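Local coordinates for protein maquette-3 (Escherichia coli, PDB 6Z0C) that forms a stable artificial four-helix bundle, designed to carry networks of charged residues buried within its hydrophobic core, at residues K138-E141 with L142-I146; K54-V57 with L58-L62. All coordinates share one frame; numbering follows the deposited sequence.

Interaction 1: K138-E141 with L142-I146; sequences KFIE and LLETI
Three successive i to i+4 backbone bonds, L142 N to K138 O, L143 N to F139 O and E144 N to I140 O, run through the C-terminal part of helix 105-144 in this single-chain four-helix bundle. The middle one is the shortest, at 2.7 Å. On the core side of the helix, F139 and L143 meet one turn apart. The F139 side chain swings CG anti to its own nitrogen (chi1 180°), which carries the ring toward the C-terminal end, where L143 CB sits 4.1 Å above one face, displaced toward the rim. CE2 of F139 also touches L143 CD2, at 3.9 Å. Q61 of helix 52-99 covers the opposite face of the ring, and V57 packs near the rim. I140 turns instead to helix 152-194, against K162, L163 and I166. On the exposed side E144 runs back, extended beyond CG, along the preceding turn: its CG rests 3.3 Å from I140 O, and its OE2 approaches E141 CA. The carboxylates of E141 and E144 stay apart, with 6.1 Å between their OE2 atoms. T145 turns its hydroxyl back toward L142 O. That oxygen accepts two bonds, one from T145 N and a shorter one of 2.6 Å from T145 OG1, which lies in the carbonyl plane.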
loop_
_atom_site.group_PDB
_atom_site.type_symbol
_atom_site.label_atom_id
_atom_site.label_comp_id
_atom_site.label_asym_id
_atom_site.label_seq_id
_atom_site.Cartn_x
_atom_site.Cartn_y
_atom_site.Cartn_z
ATOM N N LYS A 138 8.307 -10.794 -13.611
ATOM C CA LYS A 138 8.149 -11.933 -14.554
ATOM C C LYS A 138 7.951 -11.397 -15.973
ATOM O O LYS A 138 8.569 -11.941 -16.904
ATOM C CB LYS A 138 6.964 -12.820 -14.170
ATOM C CG LYS A 138 7.198 -13.721 -12.971
ATOM C CD LYS A 138 6.009 -14.591 -12.660
ATOM C CE LYS A 138 6.229 -15.470 -11.449
ATOM N NZ LYS A 138 4.945 -15.984 -10.921
ATOM N N PHE A 139 7.118 -10.370 -16.143
ATOM C CA PHE A 139 6.843 -9.823 -17.492
ATOM C C PHE A 139 8.131 -9.225 -18.069
ATOM O O PHE A 139 8.386 -9.424 -19.268
ATOM C CB PHE A 139 5.711 -8.796 -17.512
ATOM C CG PHE A 139 5.498 -8.290 -18.912
ATOM C CD1 PHE A 139 5.085 -9.161 -19.910
ATOM C CD2 PHE A 139 5.819 -6.989 -19.263
ATOM C CE1 PHE A 139 4.939 -8.724 -21.217
ATOM C CE2 PHE A 139 5.666 -6.554 -20.571
ATOM C CZ PHE A 139 5.232 -7.422 -21.545
ATOM N N ILE A 140 8.908 -8.515 -17.249
ATOM C CA ILE A 140 10.200 -7.894 -17.673
ATOM C C ILE A 140 11.138 -8.989 -18.196
ATOM O O ILE A 140 11.753 -8.775 -19.258
ATOM C CB ILE A 140 10.823 -7.080 -16.525
ATOM C CG1 ILE A 140 10.140 -5.714 -16.425
ATOM C CG2 ILE A 140 12.335 -6.965 -16.678
ATOM C CD1 ILE A 140 10.829 -4.745 -15.511
ATOM N N GLU A 141 11.242 -10.115 -17.486
ATOM C CA GLU A 141 12.132 -11.240 -17.886
ATOM C C GLU A 141 11.653 -11.777 -19.244
ATOM O O GLU A 141 12.502 -12.075 -20.099
ATOM C CB GLU A 141 12.197 -12.275 -16.759
ATOM C CG GLU A 141 12.916 -11.739 -15.526
ATOM C CD GLU A 141 12.708 -12.475 -14.210
ATOM O OE1 GLU A 141 12.101 -13.567 -14.218
ATOM O OE2 GLU A 141 13.160 -11.947 -13.171
ATOM N N LEU A 142 10.337 -11.818 -19.461
ATOM C CA LEU A 142 9.717 -12.268 -20.734
ATOM C C LEU A 142 9.957 -11.224 -21.835
ATOM O O LEU A 142 10.332 -11.615 -22.960
ATOM C CB LEU A 142 8.223 -12.487 -20.479
ATOM C CG LEU A 142 7.485 -13.372 -21.475
ATOM C CD1 LEU A 142 8.208 -14.695 -21.687
ATOM C CD2 LEU A 142 6.067 -13.617 -20.992
ATOM N N LEU A 143 9.745 -9.945 -21.516
ATOM C CA LEU A 143 9.875 -8.805 -22.463
ATOM C C LEU A 143 11.318 -8.716 -22.976
ATOM O O LEU A 143 11.501 -8.439 -24.172
ATOM C CB LEU A 143 9.458 -7.521 -21.742
ATOM C CG LEU A 143 9.583 -6.230 -22.548
ATOM C CD1 LEU A 143 8.870 -6.340 -23.891
ATOM C CD2 LEU A 143 9.040 -5.057 -21.753
ATOM N N GLU A 144 12.300 -8.939 -22.100
ATOM C CA GLU A 144 13.749 -8.922 -22.445
ATOM C C GLU A 144 14.050 -9.876 -23.611
ATOM O O GLU A 144 14.972 -9.564 -24.385
ATOM C CB GLU A 144 14.591 -9.287 -21.224
ATOM C CG GLU A 144 14.786 -8.128 -20.270
ATOM C CD GLU A 144 15.536 -8.487 -19.002
ATOM O OE1 GLU A 144 16.496 -7.774 -18.668
ATOM O OE2 GLU A 144 15.153 -9.471 -18.345
ATOM N N THR A 145 13.330 -10.997 -23.729
ATOM C CA THR A 145 13.620 -12.063 -24.728
ATOM C C THR A 145 13.147 -11.640 -26.125
ATOM O O THR A 145 13.604 -12.270 -27.094
ATOM C CB THR A 145 13.003 -13.417 -24.348
ATOM O OG1 THR A 145 11.580 -13.327 -24.434
ATOM C CG2 THR A 145 13.406 -13.885 -22.967
ATOM N N ILE A 146 12.274 -10.630 -26.230
ATOM C CA ILE A 146 11.666 -10.197 -27.527
ATOM C C ILE A 146 12.113 -8.774 -27.896
ATOM O O ILE A 146 11.537 -8.221 -28.854
ATOM C CB ILE A 146 10.129 -10.329 -27.485
ATOM C CG1 ILE A 146 9.494 -9.457 -26.398
ATOM C CG2 ILE A 146 9.728 -11.789 -27.347
ATOM C CD1 ILE A 146 8.025 -9.183 -26.621
#

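Interaction 2: K54-V57 with L58-L62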
loop_
_atom_site.group_PDB
_atom_site.type_symbol
_atom_site.label_atom_id
_atom_site.label_comp_id
_atom_site.label_asym_id
_atom_site.label_seq_id
_atom_site.Cartn_x
_atom_site.Cartn_y
_atom_site.Cartn_z
ATOM N N LYS A 54 5.806 -12.355 -30.654
ATOM C CA LYS A 54 5.853 -11.042 -29.956
ATOM C C LYS A 54 4.420 -10.544 -29.730
ATOM O O LYS A 54 4.131 -10.076 -28.613
ATOM C CB LYS A 54 6.696 -10.033 -30.744
ATOM C CG LYS A 54 8.168 -10.395 -30.882
ATOM C CD LYS A 54 9.056 -9.226 -31.261
ATOM C CE LYS A 54 10.490 -9.640 -31.527
ATOM N NZ LYS A 54 11.380 -8.465 -31.673
ATOM N N LYS A 55 3.547 -10.653 -30.737
ATOM C CA LYS A 55 2.114 -10.266 -30.611
ATOM C C LYS A 55 1.481 -11.072 -29.470
ATOM O O LYS A 55 0.825 -10.463 -28.602
ATOM C CB LYS A 55 1.349 -10.490 -31.919
ATOM C CG LYS A 55 -0.011 -9.803 -31.981
ATOM C CD LYS A 55 -0.715 -9.943 -33.314
ATOM C CE LYS A 55 -1.695 -8.821 -33.588
ATOM N NZ LYS A 55 -1.011 -7.602 -34.082
ATOM N N SER A 56 1.693 -12.391 -29.467
ATOM C CA SER A 56 1.169 -13.340 -28.452
ATOM C C SER A 56 1.564 -12.883 -27.040
ATOM O O SER A 56 0.673 -12.824 -26.171
ATOM C CB SER A 56 1.648 -14.739 -28.726
ATOM O OG SER A 56 1.262 -15.608 -27.673
ATOM N N VAL A 57 2.850 -12.588 -26.821
ATOM C CA VAL A 57 3.401 -12.162 -25.499
ATOM C C VAL A 57 2.716 -10.858 -25.070
ATOM O O VAL A 57 2.239 -10.782 -23.914
ATOM C CB VAL A 57 4.933 -12.005 -25.547
ATOM C CG1 VAL A 57 5.461 -11.172 -24.386
ATOM C CG2 VAL A 57 5.633 -13.355 -25.601
ATOM N N LEU A 58 2.674 -9.870 -25.967
ATOM C CA LEU A 58 2.124 -8.519 -25.679
ATOM C C LEU A 58 0.622 -8.615 -25.381
ATOM O O LEU A 58 0.179 -7.974 -24.408
ATOM C CB LEU A 58 2.398 -7.596 -26.870
ATOM C CG LEU A 58 3.873 -7.311 -27.157
ATOM C CD1 LEU A 58 4.031 -6.557 -28.469
ATOM C CD2 LEU A 58 4.518 -6.540 -26.015
ATOM N N GLN A 59 -0.129 -9.383 -26.177
ATOM C CA GLN A 59 -1.607 -9.513 -26.032
ATOM C C GLN A 59 -1.947 -10.180 -24.692
ATOM O O GLN A 59 -2.872 -9.699 -24.019
ATOM C CB GLN A 59 -2.227 -10.275 -27.206
ATOM C CG GLN A 59 -2.831 -9.350 -28.253
ATOM C CD GLN A 59 -3.299 -10.058 -29.498
ATOM O OE1 GLN A 59 -3.127 -11.264 -29.659
ATOM N NE2 GLN A 59 -3.899 -9.300 -30.403
ATOM N N LYS A 60 -1.243 -11.240 -24.298
ATOM C CA LYS A 60 -1.609 -11.971 -23.053
ATOM C C LYS A 60 -1.247 -11.090 -21.847
ATOM O O LYS A 60 -2.010 -11.116 -20.866
ATOM C CB LYS A 60 -1.059 -13.404 -23.049
ATOM C CG LYS A 60 0.434 -13.588 -22.837
ATOM C CD LYS A 60 0.809 -15.050 -22.616
ATOM C CE LYS A 60 2.060 -15.488 -23.350
ATOM N NZ LYS A 60 3.284 -14.896 -22.760
ATOM N N GLN A 61 -0.196 -10.264 -21.935
ATOM C CA GLN A 61 0.176 -9.319 -20.845
ATOM C C GLN A 61 -0.874 -8.204 -20.737
ATOM O O GLN A 61 -1.139 -7.750 -19.608
ATOM C CB GLN A 61 1.569 -8.728 -21.063
ATOM C CG GLN A 61 1.962 -7.692 -20.016
ATOM C CD GLN A 61 1.968 -8.232 -18.606
ATOM O OE1 GLN A 61 2.055 -9.439 -18.377
ATOM N NE2 GLN A 61 1.875 -7.330 -17.642
ATOM N N LEU A 62 -1.437 -7.772 -21.866
ATOM C CA LEU A 62 -2.486 -6.719 -21.925
ATOM C C LEU A 62 -3.673 -7.125 -21.036
ATOM O O LEU A 62 -4.152 -6.267 -20.262
ATOM C CB LEU A 62 -2.896 -6.527 -23.389
ATOM C CG LEU A 62 -3.727 -5.289 -23.715
ATOM C CD1 LEU A 62 -3.106 -4.019 -23.147
ATOM C CD2 LEU A 62 -3.901 -5.164 -25.217
HETATM O O HOH W 1 3.026 -12.358 -21.894
#
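Four consecutive i to i+4 bonds run through K54-L62, near the start of helix 52-99 in the four-helix bundle: L58 N to K54 O, Q59 N to K55 O, K60 N to S56 O and Q61 N to V57 O. Their lengths range from 2.8 Å for Q59 N to K55 O to 3.2 Å for Q61 N to V57 O. The last acceptor has a second donor, a water that gives a 2.7 Å hydrogen bond to V57 O and accepts another of the same length from K60 NZ. K60 reaches that water by curling back over the preceding turn. Its CG stands between the backbone nitrogen and the carbonyl carbon (chi1 73°), 3.4 Å from S56 O, and bends at chi3 and chi4 then bring NZ to 4.0 Å from V57 CG2. The water thus ties a lysine ammonium to a main-chain carbonyl one turn earlier. The remaining contacts set aliphatic carbons against polar atoms. K55 and Q59 lie across each other one turn apart, the methylene CE of K55 3.9 Å from Q59 NE2, while K55 NZ itself bonds to S46 O. With CG anti to the carbonyl carbon (chi1 -65°), L58 packs its branch point tightly on K54 O, CG to O 3.1 Å. Around the helix, L58 packs on L42 and A45 of helix 4-48 and on L155 and L158 of helix 152-194, V57 and K60 meet F139 and L142 of helix 105-144 respectively, and Q61 touches both F139 and K162 of helix 152-194.

Interactions 1 and 2 belong to helices 105-144 and 52-99, which follow each other in the chain and pack side by side at one end of the bundle; their centres are about 11 Å apart. The F139 ring joins them, its CE1 3.4 Å from Q61 CG. Farther toward the bundle end, I146 CD1 meets V57 CG1 at 3.9 Å, and I146 O probably accepts a hydrogen bond of 2.8 Å from K54 NZ, which also bonds to S150 O. L142 CD2 packs at 3.5 Å against K60 NZ, the amine that also holds the water. The potassium site of G101, G103 and Q200 lies at the far end of the bundle.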